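PDB 2IN3: DSBA-like thioredoxin domain-containing protein from Nitrosomonas europaea, which probably acts as a thiol-disulfide oxidoreductase of the DsbA family, FrnE-like subfamily, perhaps as a disulfide isomerase. Local coordinates for residues P26-E29 / N30-E34; R161-A164 / G165-R168; Q154-E157 / A158-T162. All coordinates share one frame; numbering follows the deposited sequence.

Contact 1 (P26-E29 / N30-E34); sequences PVIE and NIRQE. With EDO (1,2-ethanediol), chain E.
The carboxylate of Glu29 and the side-chain amide of Gln33, one helical turn apart, are turned 68° from each other, with Glu29 OE2 3.0 Å from Gln33 NE2. Next to them, the Arg32 guanidinium has an ethanediol, probably from the crystallisation liquor, over one face: its C1 sits 3.6 Å from Arg32 CZ, shifted toward the rim of the group. The aliphatic root of this arginine stays with the helix, CG resting 3.2 Å from Ile28 O, the same oxygen that accepts the bond from Arg32 N. Such i to i+4 contacts run along helix 19-35, which links the parallel strands 9-14 and 40-45 in the beta-alpha-beta unit of a thioredoxin-type fold and at whose start sits a CxxC motif, probably the redox pair. On the buried side, Ile31 CG1 lies anti to its own carbonyl carbon (chi1 -68°), which carries it over Val27 O at 3.3 Å. Beyond it Ile31 CD1 reaches both Val27 CG1 and Ile28 CD1, at 4.0 Å each. Val27 and Ile31 also pack on Ile198 of helix 198-211, whereas Ile28 leans on Tyr12 and Phe112. The same helix 198-211 also provides Arg202, whose NH2 donates to Asn30 OD1.

Contact 2 (R161-A164 / G165-R168); sequences RTLA and GFQR
Thr162 and Phe166 run side by side in the same direction, and the methyl CG2 of the threonine touches the far end of the ring, 3.5 Å from Phe166 CZ. Thr162 O lies over one face of that ring, 3.4 Å above its plane and displaced toward the rim, while also accepting the helical bond from Phe166 N. The phenylalanine reaches back over this turn because its CG stands beside the backbone N (chi1 -61°). With an alanine here, the Thr162 methyl and carbonyl would probably lose their aromatic cover, and a gap would be likely to open toward Cys97 of helix 94-106. Around the helix, Gln167 crosses Leu163, its NE2 3.8 Å from Leu163 CG, and its CG is 3.4 Å from Leu163 O. A second shell is polar: a water donates to Arg161 O over 2.7 Å and sits at the edge of the Arg168 guanidinium, in its plane, where its bond to NH2 is weak. That guanidinium carries Ala164 O over one face. Helix 156-171 turns one flank to helix 94-106, where Phe166 meets Cys97, Thr162 meets Arg98 and Val101, and Arg161 meets Leu105.

Contact 3 (Q154-E157 / A158-T162); sequences QSDE and AKQRT
Ser155 OG accepts a hydrogen bond from Ala158 N at 3.1 Å, and this N-cap, against the buried Ala158, is the close-fitting part of the contact. With chi1 at 66°, the hydroxyl sits between the serine's own N and carbonyl carbon, where it faces the first turn; it also comes within 3.5 Å of Ala158 CB and is hydrogen-bonded to Val152 O in the preceding turn. One turn on, Ala158 O is gripped twice by Thr162, from opposite faces of the carbonyl plane: by the backbone N and, at 2.7 Å, by OG1. This satisfies the hydroxyl of a buried threonine. The outward flank is a different matter, since its residues are exposed and rely on charge and water. Glu157 lies alongside Arg161, pointing the same way, and a single oxygen, OE2, takes both NE, at 2.8 Å, and NH2, at 3.1 Å. The straighter NE bond (152°) arrives on the anti side of the carboxylate, tilted out of its plane, which is itself turned 44° from the guanidinium. Lys159 stays extended past Asp156 without a direct salt bridge; instead a water accepts from Lys159 NZ, at 3.0 Å, and donates to Asp156 OD1 and to Gln154 O. Gln160 runs extended past Asp156, its CG 3.1 Å from Asp156 O. A serine N-cap followed by two acidic residues, whose charges would probably suit the positive end of the helix dipole, is a classic way to start a helix, here helix 156-171.

Overall arrangement
From the N terminus, contact 1 comes first, in helix 19-35 between strands 9-14 and 40-45, and ties that helix to strand 9-14 and to helices 111-123 and 198-211. Much later the chain reaches contact 3, at the start of helix 156-171, and runs straight on into contact 2. None closes a long loop: each spans consecutive turns, and none nests within or crosses another. Contacts 3 and 2 share Arg161 and Thr162, their centres about 10 Å apart, and both face helix 94-106. Contact 1 lies on the opposite side of the chain's centre, its centre about 25 Å from that of contact 2 and 28 Å from that of contact 3.

Contact 1 (P26-E29 / N30-E34)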
loop_
_atom_site.group_PDB
_atom_site.type_symbol
_atom_site.label_atom_id
_atom_site.label_comp_id
_atom_site.label_asym_id
_atom_site.label_seq_id
_atom_site.Cartn_x
_atom_site.Cartn_y
_atom_site.Cartn_z
ATOM N N PRO A 26 -6.434 -1.449 8.960
ATOM C CA PRO A 26 -6.490 -1.965 10.335
ATOM C C PRO A 26 -6.112 -3.445 10.475
ATOM O O PRO A 26 -5.623 -3.860 11.530
ATOM C CB PRO A 26 -7.961 -1.763 10.723
ATOM C CG PRO A 26 -8.411 -0.610 9.879
ATOM C CD PRO A 26 -7.753 -0.908 8.548
ATOM N N VAL A 27 -6.359 -4.245 9.431
ATOM C CA VAL A 27 -6.115 -5.689 9.488
ATOM C C VAL A 27 -4.606 -5.937 9.404
ATOM O O VAL A 27 -4.019 -6.675 10.207
ATOM C CB VAL A 27 -6.824 -6.408 8.315
ATOM C CG1 VAL A 27 -6.502 -7.931 8.325
ATOM C CG2 VAL A 27 -8.332 -6.141 8.370
ATOM N N ILE A 28 -3.953 -5.313 8.441
ATOM C CA ILE A 28 -2.495 -5.484 8.347
ATOM C C ILE A 28 -1.751 -4.870 9.552
ATOM O O ILE A 28 -0.726 -5.414 9.997
ATOM C CB ILE A 28 -1.928 -5.040 6.933
ATOM C CG1 ILE A 28 -0.464 -5.535 6.755
ATOM C CG2 ILE A 28 -1.998 -3.516 6.793
ATOM C CD1 ILE A 28 -0.339 -7.098 6.738
ATOM N N GLU A 29 -2.289 -3.792 10.144
ATOM C CA GLU A 29 -1.729 -3.248 11.406
ATOM C C GLU A 29 -1.759 -4.335 12.525
ATOM O O GLU A 29 -0.761 -4.554 13.236
ATOM C CB GLU A 29 -2.487 -1.991 11.880
ATOM C CG GLU A 29 -2.008 -1.406 13.261
ATOM C CD GLU A 29 -3.027 -0.431 13.950
ATOM O OE1 GLU A 29 -4.058 -0.066 13.326
ATOM O OE2 GLU A 29 -2.795 -0.037 15.135
ATOM N N ASN A 30 -2.908 -4.975 12.688
ATOM C CA ASN A 30 -3.040 -6.027 13.694
ATOM C C ASN A 30 -2.107 -7.199 13.433
ATOM O O ASN A 30 -1.459 -7.705 14.356
ATOM C CB ASN A 30 -4.482 -6.515 13.831
ATOM C CG ASN A 30 -4.676 -7.371 15.099
ATOM O OD1 ASN A 30 -4.387 -8.572 15.122
ATOM N ND2 ASN A 30 -5.131 -6.731 16.177
ATOM N N ILE A 31 -2.021 -7.614 12.161
ATOM C CA ILE A 31 -1.118 -8.699 11.767
ATOM C C ILE A 31 0.339 -8.347 12.133
ATOM O O ILE A 31 1.041 -9.135 12.786
ATOM C CB ILE A 31 -1.247 -8.996 10.253
ATOM C CG1 ILE A 31 -2.610 -9.603 9.940
ATOM C CG2 ILE A 31 -0.128 -9.982 9.795
ATOM C CD1 ILE A 31 -2.927 -9.622 8.398
ATOM N N ARG A 32 0.781 -7.162 11.724
ATOM C CA ARG A 32 2.113 -6.642 12.143
ATOM C C ARG A 32 2.289 -6.630 13.634
ATOM O O ARG A 32 3.365 -6.931 14.143
ATOM C CB ARG A 32 2.355 -5.209 11.632
ATOM C CG ARG A 32 2.438 -5.127 10.129
ATOM C CD ARG A 32 2.690 -3.712 9.689
ATOM N NE ARG A 32 3.972 -3.282 10.186
ATOM C CZ ARG A 32 4.194 -2.195 10.891
ATOM N NH1 ARG A 32 3.213 -1.353 11.187
ATOM N NH2 ARG A 32 5.411 -1.947 11.285
ATOM N N GLN A 33 1.264 -6.222 14.363
ATOM C CA GLN A 33 1.402 -6.159 15.807
ATOM C C GLN A 33 1.551 -7.577 16.383
ATOM O O GLN A 33 2.377 -7.781 17.264
ATOM C CB GLN A 33 0.225 -5.405 16.436
ATOM C CG GLN A 33 0.281 -3.874 16.159
ATOM C CD GLN A 33 -1.005 -3.101 16.535
ATOM O OE1 GLN A 33 -2.114 -3.679 16.646
ATOM N NE2 GLN A 33 -0.860 -1.783 16.708
ATOM N N GLU A 34 0.817 -8.543 15.830
ATOM C CA GLU A 34 0.728 -9.874 16.420
ATOM C C GLU A 34 1.834 -10.833 15.959
ATOM O O GLU A 34 2.345 -11.642 16.759
ATOM C CB GLU A 34 -0.642 -10.476 16.124
ATOM C CG GLU A 34 -1.141 -11.341 17.249
ATOM C CD GLU A 34 -2.402 -12.119 16.898
ATOM O OE1 GLU A 34 -2.563 -13.197 17.475
ATOM O OE2 GLU A 34 -3.224 -11.647 16.079
HETATM C C1 EDO E . 4.244 -3.239 14.337
HETATM O O1 EDO E . 3.496 -2.690 15.420
HETATM C C2 EDO E . 5.243 -4.269 14.863
HETATM O O2 EDO E . 4.823 -4.663 16.174
#

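Contact 2 (R161-A164 / G165-R168)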
loop_
_atom_site.group_PDB
_atom_site.type_symbol
_atom_site.label_atom_id
_atom_site.label_comp_id
_atom_site.label_asym_id
_atom_site.label_seq_id
_atom_site.Cartn_x
_atom_site.Cartn_y
_atom_site.Cartn_z
ATOM N N ARG A 161 13.735 0.737 -8.637
ATOM C CA ARG A 161 13.224 -0.184 -7.605
ATOM C C ARG A 161 11.710 -0.307 -7.604
ATOM O O ARG A 161 11.182 -1.431 -7.452
ATOM C CB ARG A 161 13.692 0.202 -6.208
ATOM C CG ARG A 161 15.185 -0.003 -5.977
ATOM C CD ARG A 161 15.453 0.412 -4.538
ATOM N NE ARG A 161 16.811 0.139 -4.087
ATOM C CZ ARG A 161 17.153 -0.901 -3.337
ATOM N NH1 ARG A 161 16.229 -1.790 -2.953
ATOM N NH2 ARG A 161 18.416 -1.029 -2.958
ATOM N N THR A 162 11.026 0.829 -7.784
ATOM C CA THR A 162 9.565 0.889 -7.805
ATOM C C THR A 162 9.028 0.072 -8.989
ATOM O O THR A 162 8.143 -0.785 -8.830
ATOM C CB THR A 162 9.072 2.343 -7.883
ATOM O OG1 THR A 162 9.523 3.053 -6.721
ATOM C CG2 THR A 162 7.536 2.409 -7.904
ATOM N N LEU A 163 9.585 0.332 -10.163
ATOM C CA LEU A 163 9.217 -0.388 -11.372
ATOM C C LEU A 163 9.569 -1.872 -11.240
ATOM O O LEU A 163 8.776 -2.735 -11.641
ATOM C CB LEU A 163 9.883 0.255 -12.602
ATOM C CG LEU A 163 9.640 -0.409 -13.967
ATOM C CD1 LEU A 163 8.141 -0.611 -14.239
ATOM C CD2 LEU A 163 10.321 0.382 -15.111
ATOM N N ALA A 164 10.729 -2.192 -10.662
ATOM C CA ALA A 164 11.059 -3.614 -10.472
ATOM C C ALA A 164 10.038 -4.351 -9.589
ATOM O O ALA A 164 9.724 -5.527 -9.875
ATOM C CB ALA A 164 12.478 -3.818 -9.965
ATOM N N GLY A 165 9.575 -3.668 -8.534
ATOM C CA GLY A 165 8.460 -4.121 -7.658
ATOM C C GLY A 165 7.220 -4.411 -8.487
ATOM O O GLY A 165 6.649 -5.497 -8.385
ATOM N N PHE A 166 6.794 -3.458 -9.319
ATOM C CA PHE A 166 5.593 -3.681 -10.139
ATOM C C PHE A 166 5.755 -4.928 -11.025
ATOM O O PHE A 166 4.824 -5.745 -11.169
ATOM C CB PHE A 166 5.308 -2.484 -11.062
ATOM C CG PHE A 166 5.047 -1.178 -10.368
ATOM C CD1 PHE A 166 4.658 -1.114 -9.030
ATOM C CD2 PHE A 166 5.110 0.004 -11.100
ATOM C CE1 PHE A 166 4.402 0.124 -8.384
ATOM C CE2 PHE A 166 4.845 1.242 -10.471
ATOM C CZ PHE A 166 4.486 1.302 -9.124
ATOM N N GLN A 167 6.940 -5.065 -11.631
ATOM C CA GLN A 167 7.239 -6.188 -12.491
ATOM C C GLN A 167 7.230 -7.509 -11.728
ATOM O O GLN A 167 6.742 -8.515 -12.248
ATOM C CB GLN A 167 8.573 -5.979 -13.193
ATOM C CG GLN A 167 8.521 -4.860 -14.240
ATOM C CD GLN A 167 9.901 -4.462 -14.750
ATOM O OE1 GLN A 167 10.932 -4.815 -14.151
ATOM N NE2 GLN A 167 9.931 -3.714 -15.854
ATOM N N ARG A 168 7.756 -7.509 -10.503
ATOM C CA ARG A 168 7.766 -8.737 -9.697
ATOM C C ARG A 168 6.345 -9.165 -9.308
ATOM O O ARG A 168 6.020 -10.362 -9.315
ATOM C CB ARG A 168 8.603 -8.567 -8.434
ATOM C CG ARG A 168 9.190 -9.889 -7.937
ATOM C CD ARG A 168 10.011 -9.699 -6.650
ATOM N NE ARG A 168 11.189 -8.836 -6.841
ATOM C CZ ARG A 168 11.260 -7.545 -6.487
ATOM N NH1 ARG A 168 10.230 -6.925 -5.915
ATOM N NH2 ARG A 168 12.371 -6.852 -6.715
HETATM O O HOH W 1 12.356 -3.465 -6.038
#

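Contact 3 (Q154-E157 / A158-T162)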
loop_
_atom_site.group_PDB
_atom_site.type_symbol
_atom_site.label_atom_id
_atom_site.label_comp_id
_atom_site.label_asym_id
_atom_site.label_seq_id
_atom_site.Cartn_x
_atom_site.Cartn_y
_atom_site.Cartn_z
ATOM N N GLN A 154 13.479 11.410 -6.033
ATOM C CA GLN A 154 13.801 11.812 -7.394
ATOM C C GLN A 154 14.839 10.917 -8.084
ATOM O O GLN A 154 15.074 11.064 -9.300
ATOM C CB GLN A 154 14.242 13.288 -7.405
ATOM C CG GLN A 154 13.087 14.210 -6.933
ATOM C CD GLN A 154 13.459 15.673 -6.922
ATOM O OE1 GLN A 154 14.626 16.020 -6.792
ATOM N NE2 GLN A 154 12.456 16.543 -7.027
ATOM N N SER A 155 15.465 10.011 -7.326
ATOM C CA SER A 155 16.613 9.236 -7.837
ATOM C C SER A 155 16.169 8.163 -8.827
ATOM O O SER A 155 15.076 7.613 -8.685
ATOM C CB SER A 155 17.387 8.555 -6.696
ATOM O OG SER A 155 16.605 7.562 -6.059
ATOM N N ASP A 156 17.040 7.861 -9.799
ATOM C CA ASP A 156 16.817 6.723 -10.696
ATOM C C ASP A 156 16.657 5.427 -9.913
ATOM O O ASP A 156 15.835 4.570 -10.294
ATOM C CB ASP A 156 17.948 6.586 -11.720
ATOM C CG ASP A 156 17.817 7.580 -12.853
ATOM O OD1 ASP A 156 16.712 8.148 -13.034
ATOM O OD2 ASP A 156 18.813 7.810 -13.559
ATOM N N GLU A 157 17.433 5.287 -8.835
ATOM C CA GLU A 157 17.327 4.119 -7.973
ATOM C C GLU A 157 15.906 3.890 -7.443
ATOM O O GLU A 157 15.385 2.773 -7.522
ATOM C CB GLU A 157 18.331 4.165 -6.817
ATOM C CG GLU A 157 18.248 2.869 -5.963
ATOM C CD GLU A 157 19.058 2.895 -4.663
ATOM O OE1 GLU A 157 19.664 3.948 -4.318
ATOM O OE2 GLU A 157 19.066 1.844 -3.974
ATOM N N ALA A 158 15.274 4.935 -6.898
ATOM C CA ALA A 158 13.910 4.789 -6.361
ATOM C C ALA A 158 12.946 4.476 -7.512
ATOM O O ALA A 158 12.072 3.623 -7.391
ATOM C CB ALA A 158 13.496 6.039 -5.633
ATOM N N LYS A 159 13.170 5.105 -8.669
ATOM C CA LYS A 159 12.333 4.846 -9.846
ATOM C C LYS A 159 12.425 3.395 -10.316
ATOM O O LYS A 159 11.399 2.737 -10.612
ATOM C CB LYS A 159 12.686 5.813 -10.987
ATOM C CG LYS A 159 12.340 7.274 -10.670
ATOM C CD LYS A 159 12.738 8.233 -11.811
ATOM C CE LYS A 159 12.210 9.635 -11.488
ATOM N NZ LYS A 159 12.696 10.654 -12.475
ATOM N N GLN A 160 13.653 2.899 -10.388
ATOM C CA GLN A 160 13.908 1.570 -10.914
ATOM C C GLN A 160 13.466 0.503 -9.920
ATOM O O GLN A 160 12.899 -0.533 -10.320
ATOM C CB GLN A 160 15.387 1.416 -11.251
ATOM C CG GLN A 160 15.809 2.281 -12.434
ATOM C CD GLN A 160 17.311 2.353 -12.604
ATOM O OE1 GLN A 160 18.062 1.661 -11.907
ATOM N NE2 GLN A 160 17.765 3.177 -13.555
ATOM N N ARG A 161 13.735 0.737 -8.637
ATOM C CA ARG A 161 13.224 -0.184 -7.605
ATOM C C ARG A 161 11.710 -0.307 -7.604
ATOM O O ARG A 161 11.182 -1.431 -7.452
ATOM C CB ARG A 161 13.692 0.202 -6.208
ATOM C CG ARG A 161 15.185 -0.003 -5.977
ATOM C CD ARG A 161 15.453 0.412 -4.538
ATOM N NE ARG A 161 16.811 0.139 -4.087
ATOM C CZ ARG A 161 17.153 -0.901 -3.337
ATOM N NH1 ARG A 161 16.229 -1.790 -2.953
ATOM N NH2 ARG A 161 18.416 -1.029 -2.958
ATOM N N THR A 162 11.026 0.829 -7.784
ATOM C CA THR A 162 9.565 0.889 -7.805
ATOM C C THR A 162 9.028 0.072 -8.989
ATOM O O THR A 162 8.143 -0.785 -8.830
ATOM C CB THR A 162 9.072 2.343 -7.883
ATOM O OG1 THR A 162 9.523 3.053 -6.721
ATOM C CG2 THR A 162 7.536 2.409 -7.904
HETATM O O HOH W 2 15.587 10.618 -11.830
#